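Geranylgeranyl pyrophosphate synthetase (Pyrococcus horikoshii, PDB 1WY0) probably catalyses the chain-elongating condensation of isopentenyl diphosphate with allylic diphosphates to make geranylgeranyl diphosphate, as an all-helical polyprenyl synthetase. Local coordinates at residues L245-D255 / L293-A303; K308-R319 / L330-V338. All coordinates share one frame; numbering follows the deposited sequence.

Contact 1: residues L245-D255 / L293-A303; sequences LIVAHFFENAD and LLKKYGSIDYA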
# COMPACT_ATOMS: atom_id res chain seq x y z
N LEU A 245 6.75 15.59 -21.51
CA LEU A 245 7.53 16.82 -21.59
C LEU A 245 7.38 17.44 -22.97
O LEU A 245 7.50 18.66 -23.12
CB LEU A 245 9.01 16.54 -21.32
CG LEU A 245 9.94 17.73 -21.53
CD1 LEU A 245 9.43 18.96 -20.79
CD2 LEU A 245 11.34 17.35 -21.06
N ILE A 246 7.14 16.60 -23.97
CA ILE A 246 6.97 17.05 -25.34
C ILE A 246 5.70 17.89 -25.48
O ILE A 246 5.70 18.96 -26.09
CB ILE A 246 6.88 15.84 -26.30
CG1 ILE A 246 8.14 14.98 -26.15
CG2 ILE A 246 6.72 16.32 -27.74
CD1 ILE A 246 8.02 13.60 -26.74
N VAL A 247 4.62 17.40 -24.89
CA VAL A 247 3.34 18.09 -24.94
C VAL A 247 3.40 19.37 -24.09
O VAL A 247 2.77 20.37 -24.44
CB VAL A 247 2.23 17.15 -24.42
CG1 VAL A 247 0.96 17.91 -24.22
CG2 VAL A 247 2.00 16.05 -25.42
N ALA A 248 4.14 19.34 -22.99
CA ALA A 248 4.26 20.53 -22.14
C ALA A 248 5.02 21.62 -22.90
O ALA A 248 4.64 22.79 -22.86
CB ALA A 248 4.99 20.19 -20.85
N HIS A 249 6.09 21.24 -23.59
CA HIS A 249 6.86 22.21 -24.36
C HIS A 249 5.98 22.81 -25.45
O HIS A 249 6.02 24.01 -25.70
CB HIS A 249 8.07 21.56 -25.01
CG HIS A 249 8.85 22.49 -25.89
ND1 HIS A 249 8.55 22.69 -27.22
CD2 HIS A 249 9.96 23.23 -25.64
CE1 HIS A 249 9.43 23.52 -27.75
NE2 HIS A 249 10.29 23.86 -26.82
N PHE A 250 5.19 21.97 -26.10
CA PHE A 250 4.33 22.47 -27.18
C PHE A 250 3.29 23.49 -26.69
O PHE A 250 3.07 24.54 -27.29
CB PHE A 250 3.62 21.28 -27.82
CG PHE A 250 2.51 21.77 -28.70
CD1 PHE A 250 1.20 21.77 -28.22
CD2 PHE A 250 2.78 22.19 -29.99
CE1 PHE A 250 0.16 22.19 -29.04
CE2 PHE A 250 1.73 22.62 -30.81
CZ PHE A 250 0.43 22.62 -30.34
N PHE A 251 2.61 23.13 -25.58
CA PHE A 251 1.62 24.05 -25.02
C PHE A 251 2.26 25.37 -24.57
O PHE A 251 1.64 26.43 -24.58
CB PHE A 251 0.94 23.37 -23.83
CG PHE A 251 -0.10 22.40 -24.31
CD1 PHE A 251 -0.78 22.65 -25.49
CD2 PHE A 251 -0.39 21.27 -23.56
CE1 PHE A 251 -1.75 21.76 -25.93
CE2 PHE A 251 -1.36 20.38 -24.01
CZ PHE A 251 -2.05 20.62 -25.19
N GLU A 252 3.53 25.28 -24.14
CA GLU A 252 4.21 26.49 -23.71
C GLU A 252 4.60 27.40 -24.88
O GLU A 252 4.74 28.61 -24.75
CB GLU A 252 5.45 26.12 -22.90
CG GLU A 252 5.75 27.15 -21.80
CD GLU A 252 6.50 26.51 -20.66
OE1 GLU A 252 5.91 25.71 -19.94
OE2 GLU A 252 7.67 26.85 -20.47
N ASN A 253 4.80 26.79 -26.06
CA ASN A 253 5.39 27.57 -27.14
C ASN A 253 4.44 27.84 -28.32
O ASN A 253 4.68 28.71 -29.15
CB ASN A 253 6.64 26.84 -27.63
CG ASN A 253 7.82 27.22 -26.77
OD1 ASN A 253 8.40 28.30 -26.90
ND2 ASN A 253 8.24 26.26 -25.92
N ALA A 254 3.35 27.05 -28.41
CA ALA A 254 2.52 27.13 -29.62
C ALA A 254 1.55 28.32 -29.62
O ALA A 254 1.12 28.81 -28.59
CB ALA A 254 1.76 25.82 -29.77
N ASP A 255 1.18 28.81 -30.80
CA ASP A 255 0.24 29.93 -30.89
C ASP A 255 -1.15 29.37 -30.65
O ASP A 255 -1.36 28.17 -30.70
CB ASP A 255 0.31 30.61 -32.27
CG ASP A 255 -0.03 29.68 -33.41
OD1 ASP A 255 -1.13 29.09 -33.41
OD2 ASP A 255 0.81 29.53 -34.32
N LEU A 293 2.35 19.21 -35.57
CA LEU A 293 2.19 20.41 -34.78
C LEU A 293 3.30 20.50 -33.75
O LEU A 293 3.81 21.57 -33.46
CB LEU A 293 0.83 20.42 -34.09
CG LEU A 293 -0.31 20.96 -34.95
CD1 LEU A 293 -1.62 20.91 -34.19
CD2 LEU A 293 0.02 22.38 -35.36
N LEU A 294 3.69 19.35 -33.20
CA LEU A 294 4.74 19.27 -32.20
C LEU A 294 6.13 19.57 -32.79
O LEU A 294 6.97 20.21 -32.14
CB LEU A 294 4.76 17.88 -31.57
CG LEU A 294 3.51 17.43 -30.80
CD1 LEU A 294 3.71 16.02 -30.29
CD2 LEU A 294 3.24 18.39 -29.64
N LYS A 295 6.37 19.09 -34.00
CA LYS A 295 7.67 19.29 -34.66
C LYS A 295 7.86 20.75 -35.06
O LYS A 295 8.96 21.30 -35.06
CB LYS A 295 7.70 18.42 -35.92
CG LYS A 295 7.94 16.95 -35.63
CD LYS A 295 7.94 16.13 -36.92
CE LYS A 295 8.22 14.64 -36.69
NZ LYS A 295 8.31 13.94 -37.97
N LYS A 296 6.73 21.37 -35.45
CA LYS A 296 6.75 22.78 -35.83
C LYS A 296 7.47 23.63 -34.78
O LYS A 296 8.14 24.60 -35.10
CB LYS A 296 5.29 23.23 -35.94
CG LYS A 296 5.14 24.67 -36.44
CD LYS A 296 3.68 24.98 -36.80
CE LYS A 296 3.41 26.47 -37.07
NZ LYS A 296 1.97 26.69 -37.24
N TYR A 297 7.29 23.25 -33.50
CA TYR A 297 7.87 24.05 -32.42
C TYR A 297 9.08 23.38 -31.76
O TYR A 297 9.51 23.76 -30.68
CB TYR A 297 6.79 24.31 -31.37
CG TYR A 297 5.71 25.16 -31.93
CD1 TYR A 297 5.83 26.55 -31.92
CD2 TYR A 297 4.55 24.58 -32.45
CE1 TYR A 297 4.81 27.34 -32.41
CE2 TYR A 297 3.53 25.37 -32.94
CZ TYR A 297 3.65 26.75 -32.92
OH TYR A 297 2.64 27.54 -33.43
N GLY A 298 9.60 22.31 -32.41
CA GLY A 298 10.82 21.68 -31.89
C GLY A 298 10.57 20.90 -30.59
O GLY A 298 11.48 20.44 -29.92
N SER A 299 9.30 20.74 -30.23
CA SER A 299 8.95 20.06 -28.99
C SER A 299 9.57 18.66 -28.83
O SER A 299 10.09 18.34 -27.77
CB SER A 299 7.43 19.97 -28.86
OG SER A 299 6.87 21.28 -28.72
N ILE A 300 9.51 17.83 -29.86
CA ILE A 300 10.09 16.50 -29.73
C ILE A 300 11.60 16.61 -29.51
O ILE A 300 12.13 16.08 -28.54
CB ILE A 300 9.81 15.62 -30.97
CG1 ILE A 300 8.30 15.47 -31.18
CG2 ILE A 300 10.42 14.25 -30.75
CD1 ILE A 300 7.91 14.55 -32.34
N ASP A 301 12.28 17.31 -30.41
CA ASP A 301 13.72 17.51 -30.32
C ASP A 301 14.08 18.09 -28.94
O ASP A 301 15.06 17.68 -28.31
CB ASP A 301 14.17 18.47 -31.43
CG ASP A 301 15.52 18.10 -32.02
OD1 ASP A 301 16.56 18.40 -31.38
OD2 ASP A 301 15.54 17.51 -33.12
N TYR A 302 13.29 19.05 -28.48
CA TYR A 302 13.51 19.67 -27.18
C TYR A 302 13.63 18.61 -26.08
O TYR A 302 14.61 18.58 -25.35
CB TYR A 302 12.35 20.61 -26.84
CG TYR A 302 12.35 21.07 -25.39
CD1 TYR A 302 13.15 22.14 -24.98
CD2 TYR A 302 11.55 20.43 -24.44
CE1 TYR A 302 13.15 22.55 -23.64
CE2 TYR A 302 11.55 20.83 -23.11
CZ TYR A 302 12.36 21.88 -22.72
OH TYR A 302 12.38 22.25 -21.39
N ALA A 303 12.61 17.76 -25.97
CA ALA A 303 12.59 16.70 -24.96
C ALA A 303 13.75 15.73 -25.13
O ALA A 303 14.32 15.24 -24.15
CB ALA A 303 11.26 15.95 -25.01
O HOH W 1 -0.29 29.24 -37.32

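Contact 2: residues K308-R319 / L330-V338; sequences KDMIKKANEALR and LELLAKFIV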
# COMPACT_ATOMS: atom_id res chain seq x y z
N LYS A 308 19.04 13.72 -23.05
CA LYS A 308 20.47 13.51 -23.26
C LYS A 308 21.30 14.31 -22.26
O LYS A 308 22.29 13.80 -21.72
CB LYS A 308 20.86 13.89 -24.69
CG LYS A 308 20.76 12.73 -25.68
CD LYS A 308 20.13 13.16 -26.99
CE LYS A 308 21.18 13.47 -28.04
NZ LYS A 308 20.66 14.38 -29.11
N ASP A 309 20.91 15.55 -22.02
CA ASP A 309 21.65 16.37 -21.06
C ASP A 309 21.65 15.72 -19.68
O ASP A 309 22.69 15.59 -19.05
CB ASP A 309 21.05 17.77 -20.98
CG ASP A 309 21.28 18.58 -22.24
OD1 ASP A 309 22.14 18.18 -23.05
OD2 ASP A 309 20.60 19.62 -22.41
N MET A 310 20.48 15.29 -19.22
CA MET A 310 20.38 14.65 -17.91
C MET A 310 21.26 13.41 -17.84
O MET A 310 21.83 13.09 -16.81
CB MET A 310 18.93 14.28 -17.63
CG MET A 310 18.07 15.48 -17.26
SD MET A 310 16.32 15.10 -17.29
CE MET A 310 16.14 14.34 -15.69
N ILE A 311 21.36 12.71 -18.97
CA ILE A 311 22.19 11.52 -19.06
C ILE A 311 23.66 11.94 -18.92
O ILE A 311 24.43 11.32 -18.19
CB ILE A 311 22.00 10.82 -20.42
CG1 ILE A 311 20.67 10.06 -20.42
CG2 ILE A 311 23.15 9.87 -20.69
CD1 ILE A 311 20.37 9.32 -19.13
N LYS A 312 24.03 13.00 -19.62
CA LYS A 312 25.40 13.50 -19.56
C LYS A 312 25.71 13.95 -18.14
O LYS A 312 26.75 13.61 -17.59
CB LYS A 312 25.60 14.66 -20.53
CG LYS A 312 25.59 14.25 -22.00
CD LYS A 312 26.67 13.22 -22.33
CE LYS A 312 26.72 12.94 -23.83
NZ LYS A 312 27.73 11.90 -24.22
N LYS A 313 24.80 14.71 -17.55
CA LYS A 313 25.00 15.19 -16.19
C LYS A 313 25.11 14.04 -15.20
O LYS A 313 25.92 14.09 -14.28
CB LYS A 313 23.86 16.11 -15.76
CG LYS A 313 23.79 16.31 -14.26
CD LYS A 313 24.83 17.33 -13.80
CE LYS A 313 24.86 17.49 -12.28
NZ LYS A 313 26.25 17.46 -11.73
N ALA A 314 24.31 13.00 -15.39
CA ALA A 314 24.31 11.85 -14.50
C ALA A 314 25.66 11.13 -14.46
O ALA A 314 26.22 10.90 -13.39
CB ALA A 314 23.22 10.87 -14.90
N ASN A 315 26.17 10.77 -15.63
CA ASN A 315 27.45 10.09 -15.71
C ASN A 315 28.58 11.03 -15.28
O ASN A 315 29.49 10.62 -14.57
CB ASN A 315 27.69 9.60 -17.14
CG ASN A 315 26.76 8.47 -17.53
OD1 ASN A 315 26.29 7.71 -16.68
ND2 ASN A 315 26.48 8.35 -18.83
N GLU A 316 28.50 12.29 -15.71
CA GLU A 316 29.51 13.27 -15.34
C GLU A 316 29.48 13.52 -13.84
O GLU A 316 30.23 14.34 -13.31
CB GLU A 316 29.27 14.60 -16.08
CG GLU A 316 29.13 15.83 -15.19
CD GLU A 316 28.48 17.01 -15.89
OE1 GLU A 316 28.32 16.94 -17.13
OE2 GLU A 316 28.14 18.01 -15.21
N ALA A 317 28.60 12.81 -13.14
CA ALA A 317 28.49 12.95 -11.69
C ALA A 317 29.08 11.72 -11.04
O ALA A 317 29.35 11.71 -9.84
CB ALA A 317 27.03 13.11 -11.30
N LEU A 318 29.27 10.67 -11.84
CA LEU A 318 29.86 9.42 -11.35
C LEU A 318 31.38 9.48 -11.45
O LEU A 318 32.12 8.63 -10.97
CB LEU A 318 29.32 8.26 -12.19
CG LEU A 318 27.90 7.83 -11.79
CD1 LEU A 318 27.50 6.50 -12.44
CD2 LEU A 318 27.74 7.64 -10.29
N ARG A 319 31.84 10.53 -12.15
CA ARG A 319 33.27 10.80 -12.27
C ARG A 319 33.96 10.74 -10.91
O ARG A 319 35.12 10.39 -10.77
CB ARG A 319 33.38 12.23 -12.79
CG ARG A 319 34.27 12.36 -14.02
CD ARG A 319 33.65 13.32 -15.05
NE ARG A 319 34.00 12.89 -16.40
CZ ARG A 319 33.28 11.90 -16.95
NH1 ARG A 319 32.29 11.35 -16.27
NH2 ARG A 319 33.59 11.46 -18.17
N LEU A 330 27.12 1.31 -14.87
CA LEU A 330 26.22 2.42 -14.56
C LEU A 330 26.33 3.50 -15.62
O LEU A 330 25.37 4.24 -15.85
CB LEU A 330 26.55 3.02 -13.18
CG LEU A 330 26.30 2.16 -11.94
CD1 LEU A 330 26.57 2.98 -10.69
CD2 LEU A 330 24.86 1.65 -11.93
N GLU A 331 27.49 3.61 -16.25
CA GLU A 331 27.66 4.60 -17.30
C GLU A 331 27.07 4.07 -18.59
O GLU A 331 26.43 4.81 -19.34
CB GLU A 331 29.13 4.94 -17.50
CG GLU A 331 29.66 6.00 -16.56
CD GLU A 331 31.09 6.41 -16.88
OE1 GLU A 331 31.80 5.63 -17.55
OE2 GLU A 331 31.50 7.52 -16.46
N LEU A 332 27.28 2.79 -18.85
CA LEU A 332 26.75 2.19 -20.06
C LEU A 332 25.22 2.19 -20.03
O LEU A 332 24.58 2.58 -21.00
CB LEU A 332 27.27 0.76 -20.22
CG LEU A 332 28.72 0.62 -20.71
CD1 LEU A 332 29.06 -0.85 -20.96
CD2 LEU A 332 28.88 1.41 -22.00
N LEU A 333 24.65 1.76 -18.91
CA LEU A 333 23.19 1.72 -18.75
C LEU A 333 22.59 3.09 -19.04
O LEU A 333 21.69 3.22 -19.87
CB LEU A 333 22.83 1.28 -17.33
CG LEU A 333 21.36 1.15 -16.96
CD1 LEU A 333 20.69 0.05 -17.79
CD2 LEU A 333 21.27 0.82 -15.48
N ALA A 334 23.12 4.11 -18.37
CA ALA A 334 22.62 5.46 -18.58
C ALA A 334 22.72 5.85 -20.04
O ALA A 334 21.82 6.51 -20.58
CB ALA A 334 23.41 6.44 -17.73
N LYS A 335 23.81 5.46 -20.69
CA LYS A 335 24.01 5.79 -22.09
C LYS A 335 23.07 4.98 -22.98
O LYS A 335 22.57 5.48 -23.98
CB LYS A 335 25.47 5.56 -22.48
CG LYS A 335 25.99 6.53 -23.53
CD LYS A 335 27.40 6.16 -23.99
CE LYS A 335 27.88 7.09 -25.11
NZ LYS A 335 29.23 6.72 -25.63
N PHE A 336 22.83 3.73 -22.60
CA PHE A 336 21.92 2.89 -23.37
C PHE A 336 20.49 3.43 -23.29
O PHE A 336 19.75 3.52 -24.26
CB PHE A 336 21.95 1.49 -22.77
CG PHE A 336 20.88 0.64 -23.39
CD1 PHE A 336 21.05 0.13 -24.67
CD2 PHE A 336 19.74 0.32 -22.66
CE1 PHE A 336 20.09 -0.71 -25.22
CE2 PHE A 336 18.78 -0.53 -23.22
CZ PHE A 336 18.95 -1.04 -24.50
N ILE A 337 20.11 3.77 -22.06
CA ILE A 337 18.75 4.21 -21.83
C ILE A 337 18.34 5.38 -22.74
O ILE A 337 17.18 5.72 -22.88
CB ILE A 337 18.65 4.61 -20.36
CG1 ILE A 337 18.20 3.41 -19.53
CG2 ILE A 337 17.60 5.72 -20.20
CD1 ILE A 337 18.17 3.72 -18.04
N VAL A 338 19.36 6.04 -23.35
CA VAL A 338 19.06 7.20 -24.19
C VAL A 338 19.46 7.04 -25.67
O VAL A 338 19.29 7.94 -26.49
CB VAL A 338 19.75 8.44 -23.61
CG1 VAL A 338 21.26 8.33 -23.78
CG2 VAL A 338 19.24 9.69 -24.31

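Contact 1: residues L245-D255 / L293-A303
The imidazole of H249 lies against the ring of Y302 in an offset stack, centroids 4.3 Å apart and planes 29° apart, with H249 CD2 over the tyrosine face. In the imidazole plane, H249 ND1 and S299 OG are hydrogen-bonded at 2.7 Å, the angle 162°, which fixes the ring's rotation. CG anti to the backbone N (chi1 176°) brings H249 to this serine. I246 is a knob among L294, S299, I300 and A303; its CG1 lies 3.5 Å from A303 CB, tighter than usual, the small alanine letting the helices come this near. The hole spans a helix break: G298, its positive phi suiting glycine, is C-prime of a Schellman motif ending helix 283-296 and N-cap of helix 299-315. F250 CB packs on L294 CD2 at 3.4 Å, its ring oblique to that of Y297. A254 CA sits over one face of Y297, 3.7 Å from the ring centroid, and D255 N donates to Y297 OH at 3.3 Å. Further out, D258 is hydrogen-bonded to Y297 OH and salt-bridged to K296, and D255 OD1 caps D258 N. Replacing Y297 with an alanine would probably cost D258 and D255 N their hydroxyl partner and F250 and A254 a neighbour.

Contact 2: residues K308-R319 / L330-V338
I311 and V338 run antiparallel alongside one another, with I311 CG1 3.7 Å from V338 CB. The same arm of the isoleucine ends on the backbone, I311 CD1 lying 3.5 Å from A334 O. With CG1 anti to the carbonyl carbon (chi1 -76°), the second branch also faces the partner helix, and I311 CG2 adds its own contact with A334 O at 3.6 Å. At one end V338 CG2 meets the aliphatic part of K308 at CG, 3.7 Å away, while the lysine's bent chain carries NZ off to a salt bridge with E305. At the other, L318 CD1 reaches L330 CB at 3.7 Å, the two leucines meeting roughly perpendicular. The two helices form an antiparallel pair, part of the all-helical fold of the polyprenyl synthetases; the axes of these short helical segments approach to 9.6 Å and run 175° apart. Small A334 suits the position facing I311 and N315. Among the polar groups, N315 points its amide at the second helix, OD1 3.3 Å from A334 CB. N315 OD1 accepts a hydrogen bond from W206 NE1 of helix 197-224. The charged contact is a long salt bridge, R319 NH1 to E331 OE2 at 3.9 Å, with guanidinium and carboxylate planes 35° apart.

Overall arrangement
Both contacts use helix 299-315: contact 1 takes its N-terminal end and contact 2 its later turns, so one helix joins the two sites, their centres about 24 Å apart; the two contacts do not touch. Each is partly buried, but contact 1 sits farther from the centre of the chain, about 23 Å against 15 Å between centres. Its chemistry is the more varied, mixing aromatic rings, a buried histidine–serine bond and helix-end capping where several short helices meet. Contact 2 is a simpler side-by-side pairing of antiparallel helices, mostly aliphatic, with an asparagine amide and one long salt bridge. Helix 197-224 backs both, through V220, L223 and I224 at contact 1 and W206 at contact 2.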